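Local coordinates for protein cypemycin cysteine dehydrogenase (decarboxylating) (Streptomyces sp, PDB 6JDD) that catalyses the flavin-dependent oxidative decarboxylation of the C-terminal cysteine of the cypemycin precursor peptide, a step in aminovinyl-cysteine formation, at residues M115-D127 / L143-V155. Residues are numbered along the deposited sequence; the frame is centred on the assembly and turned at random.
Sequences MLQLTDAPLVIAD and LKLRPNVEFAPRV
Ile125 lies beside Phe151 on neighbouring parallel strands: CB sits over one face of the ring, 4.2 Å from its centroid in a CH-pi contact, CD1 over the same face toward the rim, and CG2 near CE2 (3.6 Å). Because CG1 is anti to the carbonyl carbon (chi1 -56°), CD1 also reaches Val149 CG1 and Leu143 CD1; this is the closely packed part. Backbone bonds knit the strands: Leu123 O accepts from Glu150 N, Glu150 O from Ile125 N, and Ile125 O from Ala152 N. At the helix end, Arg146 NH1 and NH2 both grip Leu116 O, each at 3.0 Å, while Asn148 ND2 donates to Ala121 O at 2.9 Å. A water links Arg146 NH1 to Gln117 OE1, which also bonds Asn133 of the second subunit. The other end opens on the arginine side: exposed Arg154 forms an end-on salt bridge with buried Asp127, nearly coplanar (6°), NH1 to OD1 and NH2 to OD2 both 2.8 Å on syn lone pairs. With an alanine here, Arg154 would probably lose its paired charge and be held mainly by NH1 to Ala152 O. Strands 123-127 and 149-151, joined through helix 134-142, form a beta-alpha-beta unit in which 149-151 is the outermost strand of this chain's parallel sheet; strand 90-95 flanks 123-127, helix 97-104 packs on Ile125, and helix 172-185 on Val124.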
loop_
_atom_site.group_PDB
_atom_site.type_symbol
_atom_site.label_atom_id
_atom_site.label_comp_id
_atom_site.label_asym_id
_atom_site.label_seq_id
_atom_site.Cartn_x
_atom_site.Cartn_y
_atom_site.Cartn_z
ATOM N N MET A 115 25.955 22.184 2.297
ATOM C CA MET A 115 26.020 23.372 3.166
ATOM C C MET A 115 27.380 23.416 3.859
ATOM O O MET A 115 28.029 24.441 3.796
ATOM C CB MET A 115 24.878 23.267 4.165
ATOM C CG MET A 115 24.774 24.442 5.099
ATOM S SD MET A 115 23.445 24.179 6.275
ATOM C CE MET A 115 24.103 22.873 7.300
ATOM N N LEU A 116 27.806 22.313 4.468
ATOM C CA LEU A 116 29.056 22.257 5.241
ATOM C C LEU A 116 30.258 22.371 4.277
ATOM O O LEU A 116 31.270 22.928 4.678
ATOM C CB LEU A 116 29.098 20.974 6.078
ATOM C CG LEU A 116 28.095 20.916 7.227
ATOM C CD1 LEU A 116 28.221 19.633 8.004
ATOM C CD2 LEU A 116 28.244 22.084 8.160
ATOM N N GLN A 117 30.159 21.843 3.045
ATOM C CA GLN A 117 31.225 22.032 2.039
ATOM C C GLN A 117 31.346 23.527 1.697
ATOM O O GLN A 117 32.481 23.977 1.470
ATOM C CB GLN A 117 30.972 21.250 0.740
ATOM C CG GLN A 117 31.071 19.710 0.824
ATOM C CD GLN A 117 32.357 19.151 1.388
ATOM O OE1 GLN A 117 33.407 19.808 1.360
ATOM N NE2 GLN A 117 32.283 17.925 1.908
ATOM N N LEU A 118 30.258 24.290 1.629
ATOM C CA LEU A 118 30.309 25.636 1.018
ATOM C C LEU A 118 30.516 26.709 2.089
ATOM O O LEU A 118 30.940 27.826 1.765
ATOM C CB LEU A 118 29.042 25.887 0.195
ATOM C CG LEU A 118 28.807 24.951 -0.987
ATOM C CD1 LEU A 118 27.545 25.338 -1.701
ATOM C CD2 LEU A 118 29.948 25.009 -1.954
ATOM N N THR A 119 30.257 26.412 3.346
ATOM C CA THR A 119 30.335 27.473 4.371
ATOM C C THR A 119 31.805 27.886 4.536
ATOM O O THR A 119 32.701 27.024 4.406
ATOM C CB THR A 119 29.674 27.059 5.684
ATOM O OG1 THR A 119 29.673 28.193 6.551
ATOM C CG2 THR A 119 30.395 25.907 6.342
ATOM N N ASP A 120 32.002 29.166 4.830
ATOM C CA ASP A 120 33.270 29.752 5.346
ATOM C C ASP A 120 33.208 29.934 6.858
ATOM O O ASP A 120 34.254 30.242 7.432
ATOM C CB ASP A 120 33.555 31.130 4.730
ATOM C CG ASP A 120 33.781 31.006 3.232
ATOM O OD1 ASP A 120 34.520 30.043 2.804
ATOM O OD2 ASP A 120 33.168 31.826 2.495
ATOM N N ALA A 121 32.031 29.820 7.467
ATOM C CA ALA A 121 31.856 30.064 8.912
ATOM C C ALA A 121 32.596 28.979 9.697
ATOM O O ALA A 121 32.893 27.892 9.193
ATOM C CB ALA A 121 30.383 30.101 9.273
ATOM N N PRO A 122 32.906 29.247 10.985
ATOM C CA PRO A 122 33.446 28.219 11.870
ATOM C C PRO A 122 32.567 26.961 11.880
ATOM O O PRO A 122 31.402 27.045 12.028
ATOM C CB PRO A 122 33.424 28.893 13.241
ATOM C CG PRO A 122 33.425 30.377 12.952
ATOM C CD PRO A 122 32.694 30.545 11.646
ATOM N N LEU A 123 33.204 25.821 11.676
ATOM C CA LEU A 123 32.576 24.486 11.611
ATOM C C LEU A 123 33.227 23.639 12.677
ATOM O O LEU A 123 34.381 23.339 12.524
ATOM C CB LEU A 123 32.856 23.880 10.236
ATOM C CG LEU A 123 31.912 22.767 9.790
ATOM C CD1 LEU A 123 32.011 22.558 8.311
ATOM C CD2 LEU A 123 32.200 21.469 10.509
ATOM N N VAL A 124 32.497 23.276 13.711
ATOM C CA VAL A 124 33.041 22.479 14.842
ATOM C C VAL A 124 32.422 21.093 14.822
ATOM O O VAL A 124 31.234 20.965 14.674
ATOM C CB VAL A 124 32.799 23.157 16.186
ATOM C CG1 VAL A 124 33.538 22.434 17.290
ATOM C CG2 VAL A 124 33.197 24.620 16.132
ATOM N N ILE A 125 33.262 20.103 15.034
ATOM C CA ILE A 125 32.893 18.677 14.884
ATOM C C ILE A 125 33.002 18.021 16.251
ATOM O O ILE A 125 34.138 17.853 16.771
ATOM C CB ILE A 125 33.764 17.974 13.836
ATOM C CG1 ILE A 125 33.684 18.708 12.505
ATOM C CG2 ILE A 125 33.348 16.513 13.715
ATOM C CD1 ILE A 125 34.521 18.110 11.416
ATOM N N ALA A 126 31.846 17.654 16.773
ATOM C CA ALA A 126 31.727 16.951 18.049
ATOM C C ALA A 126 31.641 15.466 17.721
ATOM O O ALA A 126 30.571 14.876 17.820
ATOM C CB ALA A 126 30.554 17.481 18.797
ATOM N N ASP A 127 32.794 14.905 17.362
ATOM C CA ASP A 127 32.930 13.509 16.899
ATOM C C ASP A 127 32.534 12.551 18.035
ATOM O O ASP A 127 32.937 12.748 19.185
ATOM C CB ASP A 127 34.356 13.229 16.433
ATOM C CG ASP A 127 35.357 13.627 17.498
ATOM O OD1 ASP A 127 35.447 14.855 17.780
ATOM O OD2 ASP A 127 35.992 12.698 18.085
ATOM N N LEU A 143 41.051 17.289 6.674
ATOM C CA LEU A 143 40.205 18.441 7.045
ATOM C C LEU A 143 41.045 19.671 7.457
ATOM O O LEU A 143 40.498 20.781 7.403
ATOM C CB LEU A 143 39.253 17.995 8.152
ATOM C CG LEU A 143 38.099 17.090 7.698
ATOM C CD1 LEU A 143 37.388 16.489 8.896
ATOM C CD2 LEU A 143 37.099 17.824 6.835
ATOM N N LYS A 144 42.345 19.542 7.766
ATOM C CA LYS A 144 43.185 20.736 8.029
ATOM C C LYS A 144 43.361 21.579 6.763
ATOM O O LYS A 144 43.759 22.741 6.918
ATOM C CB LYS A 144 44.520 20.339 8.654
ATOM C CG LYS A 144 44.424 20.103 10.155
ATOM C CD LYS A 144 45.301 18.979 10.587
ATOM C CE LYS A 144 45.605 18.966 12.064
ATOM N NZ LYS A 144 47.005 18.486 12.271
ATOM N N LEU A 145 43.051 21.072 5.563
ATOM C CA LEU A 145 43.100 21.919 4.334
ATOM C C LEU A 145 42.038 23.032 4.379
ATOM O O LEU A 145 42.110 23.996 3.548
ATOM C CB LEU A 145 42.904 21.018 3.117
ATOM C CG LEU A 145 43.962 19.921 2.943
ATOM C CD1 LEU A 145 43.848 19.302 1.565
ATOM C CD2 LEU A 145 45.384 20.438 3.180
ATOM N N ARG A 146 41.075 22.898 5.290
ATOM C CA ARG A 146 39.991 23.890 5.442
ATOM C C ARG A 146 40.236 24.669 6.721
ATOM O O ARG A 146 40.248 24.115 7.815
ATOM C CB ARG A 146 38.623 23.206 5.450
ATOM C CG ARG A 146 38.282 22.514 4.132
ATOM C CD ARG A 146 36.823 22.138 3.991
ATOM N NE ARG A 146 35.944 23.295 4.086
ATOM C CZ ARG A 146 34.660 23.227 4.397
ATOM N NH1 ARG A 146 34.112 22.049 4.636
ATOM N NH2 ARG A 146 33.928 24.323 4.485
ATOM N N PRO A 147 40.405 25.999 6.611
ATOM C CA PRO A 147 40.795 26.784 7.770
ATOM C C PRO A 147 39.655 26.904 8.782
ATOM O O PRO A 147 39.899 27.070 9.914
ATOM C CB PRO A 147 41.210 28.124 7.143
ATOM C CG PRO A 147 40.384 28.233 5.843
ATOM C CD PRO A 147 40.203 26.804 5.383
ATOM N N ASN A 148 38.413 26.764 8.353
ATOM C CA ASN A 148 37.253 27.008 9.251
ATOM C C ASN A 148 36.891 25.755 10.059
ATOM O O ASN A 148 36.012 25.848 10.885
ATOM C CB ASN A 148 36.085 27.563 8.443
ATOM C CG ASN A 148 35.686 26.699 7.259
ATOM O OD1 ASN A 148 36.543 26.106 6.587
ATOM N ND2 ASN A 148 34.378 26.673 6.964
ATOM N N VAL A 149 37.517 24.607 9.835
ATOM C CA VAL A 149 37.056 23.349 10.482
ATOM C C VAL A 149 37.893 23.062 11.716
ATOM O O VAL A 149 39.085 23.081 11.591
ATOM C CB VAL A 149 37.165 22.208 9.476
ATOM C CG1 VAL A 149 36.969 20.867 10.125
ATOM C CG2 VAL A 149 36.202 22.437 8.347
ATOM N N GLU A 150 37.272 22.713 12.832
ATOM C CA GLU A 150 37.956 22.200 14.047
ATOM C C GLU A 150 37.161 21.053 14.660
ATOM O O GLU A 150 35.954 21.010 14.506
ATOM C CB GLU A 150 38.098 23.275 15.122
ATOM C CG GLU A 150 39.251 24.200 14.822
ATOM C CD GLU A 150 39.673 25.188 15.902
ATOM O OE1 GLU A 150 39.388 24.959 17.133
ATOM O OE2 GLU A 150 40.308 26.194 15.505
ATOM N N PHE A 151 37.839 20.203 15.414
ATOM C CA PHE A 151 37.204 19.205 16.293
ATOM C C PHE A 151 37.044 19.829 17.666
ATOM O O PHE A 151 37.848 20.574 18.081
ATOM C CB PHE A 151 38.021 17.920 16.303
ATOM C CG PHE A 151 37.881 17.150 15.014
ATOM C CD1 PHE A 151 38.624 17.502 13.897
ATOM C CD2 PHE A 151 36.983 16.095 14.932
ATOM C CE1 PHE A 151 38.430 16.817 12.714
ATOM C CE2 PHE A 151 36.820 15.391 13.766
ATOM C CZ PHE A 151 37.559 15.745 12.664
ATOM N N ALA A 152 35.958 19.516 18.331
ATOM C CA ALA A 152 35.603 20.137 19.614
ATOM C C ALA A 152 36.602 19.639 20.634
ATOM O O ALA A 152 37.168 18.572 20.426
ATOM C CB ALA A 152 34.189 19.760 20.010
ATOM N N PRO A 153 36.814 20.390 21.738
ATOM C CA PRO A 153 37.609 19.913 22.865
ATOM C C PRO A 153 37.061 18.579 23.426
ATOM O O PRO A 153 35.822 18.394 23.482
ATOM C CB PRO A 153 37.544 21.064 23.890
ATOM C CG PRO A 153 37.228 22.300 23.078
ATOM C CD PRO A 153 36.379 21.784 21.925
ATOM N N ARG A 154 37.987 17.692 23.820
ATOM C CA ARG A 154 37.692 16.343 24.365
ATOM C C ARG A 154 36.929 16.467 25.695
ATOM O O ARG A 154 37.006 17.567 26.345
ATOM C CB ARG A 154 38.995 15.577 24.601
ATOM C CG ARG A 154 39.883 15.408 23.377
ATOM C CD ARG A 154 39.182 14.620 22.288
ATOM N NE ARG A 154 38.453 15.516 21.402
ATOM C CZ ARG A 154 37.631 15.142 20.426
ATOM N NH1 ARG A 154 37.016 16.054 19.695
ATOM N NH2 ARG A 154 37.420 13.866 20.176
ATOM N N VAL A 155 36.214 15.392 26.078
ATOM C CA VAL A 155 35.687 15.162 27.466
ATOM C C VAL A 155 35.948 13.711 27.905
ATOM O O VAL A 155 35.739 12.799 27.071
ATOM C CB VAL A 155 34.194 15.534 27.605
ATOM C CG1 VAL A 155 34.018 17.050 27.693
ATOM C CG2 VAL A 155 33.317 14.918 26.508
HETATM O O HOH W 1 34.987 19.661 3.552
#